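Local atomic coordinates of cell division control protein 45 cdc45 putative (Entamoeba histolytica, PDB entry 6CC2), a protein that probably takes part in eukaryotic DNA replication as a Cdc45-family partner of the replicative helicase, and may switch conformation to regulate it. Residues 257-262 against 335-340. Residues are numbered along the deposited sequence; the frame is centred on the assembly and turned at random.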
ATOM      1  N   CYS A 257      12.518   6.324  14.965  1.00 22.96           N
ATOM      2  CA  CYS A 257      11.382   5.785  15.726  1.00 25.22           C
ATOM      3  C   CYS A 257      10.144   5.844  14.842  1.00 26.57           C
ATOM      4  O   CYS A 257       9.620   6.926  14.557  1.00 30.30           O
ATOM      5  CB  CYS A 257      11.192   6.583  17.014  1.00 29.26           C
ATOM      6  SG  CYS A 257       9.872   5.933  18.050  1.00 31.62           S
ATOM      7  N   GLN A 258       9.670   4.685  14.401  1.00 22.61           N
ATOM      8  CA  GLN A 258       8.743   4.637  13.265  1.00 23.69           C
ATOM      9  C   GLN A 258       7.286   4.792  13.714  1.00 24.44           C
ATOM     10  O   GLN A 258       6.426   3.961  13.448  1.00 26.89           O
ATOM     11  CB  GLN A 258       8.932   3.339  12.489  1.00 28.98           C
ATOM     12  CG  GLN A 258      10.327   3.194  11.896  1.00 28.29           C
ATOM     13  CD  GLN A 258      10.672   4.315  10.950  1.00 26.21           C
ATOM     14  OE1 GLN A 258       9.803   5.097  10.531  1.00 27.47           O
ATOM     15  NE2 GLN A 258      11.933   4.406  10.581  1.00 25.65           N
ATOM     16  N   LEU A 259       7.024   5.885  14.408  1.00 19.84           N
ATOM     17  CA  LEU A 259       5.640   6.305  14.657  1.00 18.04           C
ATOM     18  C   LEU A 259       5.160   7.092  13.443  1.00 20.02           C
ATOM     19  O   LEU A 259       5.901   7.904  12.874  1.00 21.56           O
ATOM     20  CB  LEU A 259       5.544   7.155  15.915  1.00 20.88           C
ATOM     21  CG  LEU A 259       5.904   6.457  17.226  1.00 23.60           C
ATOM     22  CD1 LEU A 259       5.826   7.463  18.363  1.00 26.78           C
ATOM     23  CD2 LEU A 259       4.966   5.275  17.491  1.00 23.87           C
HETATM   24  N   MSE A 260       3.936   6.819  13.028  1.00 19.37           N
HETATM   25  CA  MSE A 260       3.413   7.362  11.772  1.00 17.09           C
HETATM   26  C   MSE A 260       3.443   8.871  11.703  1.00 16.26           C
HETATM   27  O   MSE A 260       2.781   9.562  12.512  1.00 17.87           O
HETATM   28  CB  MSE A 260       1.931   6.880  11.589  1.00 25.15           C
HETATM   29  CG  MSE A 260       1.251   7.541  10.417  1.00 41.92           C
HETATM   30 SE   MSE A 260      -0.557   6.803  10.163  1.00 51.60          SE
HETATM   31  CE  MSE A 260      -1.290   6.976  11.903  1.00 59.14           C
ATOM     32  N   LEU A 261       4.216   9.404  10.752  1.00 15.54           N
ATOM     33  CA  LEU A 261       4.284  10.827  10.454  1.00 15.52           C
ATOM     34  C   LEU A 261       4.644  11.687  11.667  1.00 17.26           C
ATOM     35  O   LEU A 261       4.295  12.858  11.718  1.00 16.69           O
ATOM     36  CB  LEU A 261       2.964  11.314   9.834  1.00 16.21           C
ATOM     37  CG  LEU A 261       2.709  10.790   8.425  1.00 18.77           C
ATOM     38  CD1 LEU A 261       1.340  11.286   7.939  1.00 19.95           C
ATOM     39  CD2 LEU A 261       3.779  11.237   7.458  1.00 20.53           C
ATOM     40  N   LEU A 262       5.382  11.116  12.623  1.00 18.62           N
ATOM     41  CA  LEU A 262       5.701  11.816  13.863  1.00 18.48           C
ATOM     42  C   LEU A 262       6.245  13.226  13.617  1.00 16.67           C
ATOM     43  O   LEU A 262       5.783  14.188  14.225  1.00 16.38           O
ATOM     44  CB  LEU A 262       6.698  10.982  14.661  1.00 18.29           C
ATOM     45  CG  LEU A 262       7.215  11.557  15.995  1.00 21.16           C
ATOM     46  CD1 LEU A 262       6.065  11.748  16.961  1.00 20.76           C
ATOM     47  CD2 LEU A 262       8.300  10.682  16.601  1.00 24.17           C
ATOM     48  N   GLU A 335      10.049  -3.877  19.610  1.00 26.26           N
ATOM     49  CA  GLU A 335      11.408  -3.413  19.342  1.00 27.22           C
ATOM     50  C   GLU A 335      11.610  -3.029  17.890  1.00 29.56           C
ATOM     51  O   GLU A 335      12.507  -2.231  17.591  1.00 31.76           O
ATOM     52  CB  GLU A 335      12.414  -4.503  19.723  1.00 32.34           C
ATOM     53  CG  GLU A 335      12.403  -4.905  21.198  1.00 43.06           C
ATOM     54  CD  GLU A 335      11.346  -5.959  21.524  1.00 60.01           C
ATOM     55  OE1 GLU A 335      10.477  -6.244  20.669  1.00 63.10           O
ATOM     56  OE2 GLU A 335      11.389  -6.506  22.647  1.00 68.85           O
ATOM     57  N   ASN A 336      10.818  -3.606  16.974  1.00 26.33           N
ATOM     58  CA  ASN A 336      10.865  -3.220  15.561  1.00 26.10           C
ATOM     59  C   ASN A 336      10.321  -1.818  15.322  1.00 24.00           C
ATOM     60  O   ASN A 336      10.253  -1.374  14.170  1.00 25.90           O
ATOM     61  CB  ASN A 336      10.088  -4.200  14.690  1.00 33.29           C
ATOM     62  CG  ASN A 336      10.863  -5.458  14.393  1.00 38.28           C
ATOM     63  OD1 ASN A 336      12.082  -5.490  14.512  1.00 42.79           O
ATOM     64  ND2 ASN A 336      10.150  -6.507  14.008  1.00 37.97           N
ATOM     65  N   LEU A 337       9.901  -1.113  16.369  1.00 24.22           N
ATOM     66  CA  LEU A 337       9.568   0.293  16.186  1.00 23.29           C
ATOM     67  C   LEU A 337      10.797   1.093  15.771  1.00 22.11           C
ATOM     68  O   LEU A 337      10.675   2.123  15.101  1.00 23.63           O
ATOM     69  CB  LEU A 337       8.980   0.857  17.465  1.00 25.29           C
ATOM     70  CG  LEU A 337       8.555   2.322  17.422  1.00 25.90           C
ATOM     71  CD1 LEU A 337       7.488   2.558  16.382  1.00 25.76           C
ATOM     72  CD2 LEU A 337       8.085   2.729  18.792  1.00 27.57           C
ATOM     73  N   PHE A 338      11.988   0.645  16.161  1.00 22.63           N
ATOM     74  CA  PHE A 338      13.217   1.365  15.839  1.00 22.87           C
ATOM     75  C   PHE A 338      13.826   0.705  14.610  1.00 22.85           C
ATOM     76  O   PHE A 338      14.328  -0.425  14.679  1.00 24.48           O
ATOM     77  CB  PHE A 338      14.168   1.366  17.029  1.00 24.74           C
ATOM     78  CG  PHE A 338      13.608   2.087  18.214  1.00 26.86           C
ATOM     79  CD1 PHE A 338      13.664   3.468  18.286  1.00 30.07           C
ATOM     80  CD2 PHE A 338      12.983   1.387  19.238  1.00 31.44           C
ATOM     81  CE1 PHE A 338      13.138   4.143  19.376  1.00 33.43           C
ATOM     82  CE2 PHE A 338      12.455   2.056  20.320  1.00 35.13           C
ATOM     83  CZ  PHE A 338      12.535   3.438  20.385  1.00 34.55           C
ATOM     84  N   LEU A 339      13.753   1.402  13.489  1.00 21.29           N
ATOM     85  CA  LEU A 339      14.291   0.941  12.219  1.00 20.57           C
ATOM     86  C   LEU A 339      14.945   2.128  11.529  1.00 20.14           C
ATOM     87  O   LEU A 339      14.537   3.273  11.742  1.00 21.87           O
ATOM     88  CB  LEU A 339      13.195   0.379  11.301  1.00 23.31           C
ATOM     89  CG  LEU A 339      12.419  -0.831  11.818  1.00 25.65           C
ATOM     90  CD1 LEU A 339      11.246  -1.095  10.862  1.00 24.07           C
ATOM     91  CD2 LEU A 339      13.291  -2.042  11.913  1.00 28.01           C
ATOM     92  N   PRO A 340      15.933   1.882  10.672  1.00 20.80           N
ATOM     93  CA  PRO A 340      16.516   2.984   9.898  1.00 20.63           C
ATOM     94  C   PRO A 340      15.492   3.598   8.955  1.00 21.77           C
ATOM     95  O   PRO A 340      14.658   2.905   8.379  1.00 22.09           O
ATOM     96  CB  PRO A 340      17.664   2.313   9.127  1.00 22.53           C
ATOM     97  CG  PRO A 340      17.264   0.874   9.019  1.00 25.39           C
ATOM     98  CD  PRO A 340      16.547   0.582  10.339  1.00 24.08           C
TER
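C257 packs its sulfur against L337 and F338 on the tight side of this contact. With SG of C257 anti to the backbone N (chi1 -177°), the sulfur is placed 3.7 Å from L337 CD2. The sulfur-aromatic approach of C257 SG to the F338 ring centroid (4.7 Å) is oblique, 39° off the ring normal; C257 CB lies 3.9 Å from F338 CE1. The other methyl of L337, CD1, touches L259 CD2 at 3.9 Å and Q258 O at 3.4 Å. M325 and L322 of helix 315-331 touch L337 and F338, respectively. C257 and F338 form an antiparallel non-hydrogen-bonded pair where strand 251-257 ends and strand 338-344 begins, in a small mixed sheet with 338-344 at its edge. Q258 then centres an inverse gamma turn, and its N donates to L337 O (2.8 Å, N-H...O angle 160°). Looser and more polar is the side held by the partly exposed Q258 side chain: Q258 CG to L339 CB is 4.1 Å, longer than the apolar contacts at C257. Bent at chi2, it crosses L339 at about a right angle. Q258 NE2 donates to L339 O at 3.1 Å, from above that carbonyl's plane, and hydrogen-bonds S341 OG.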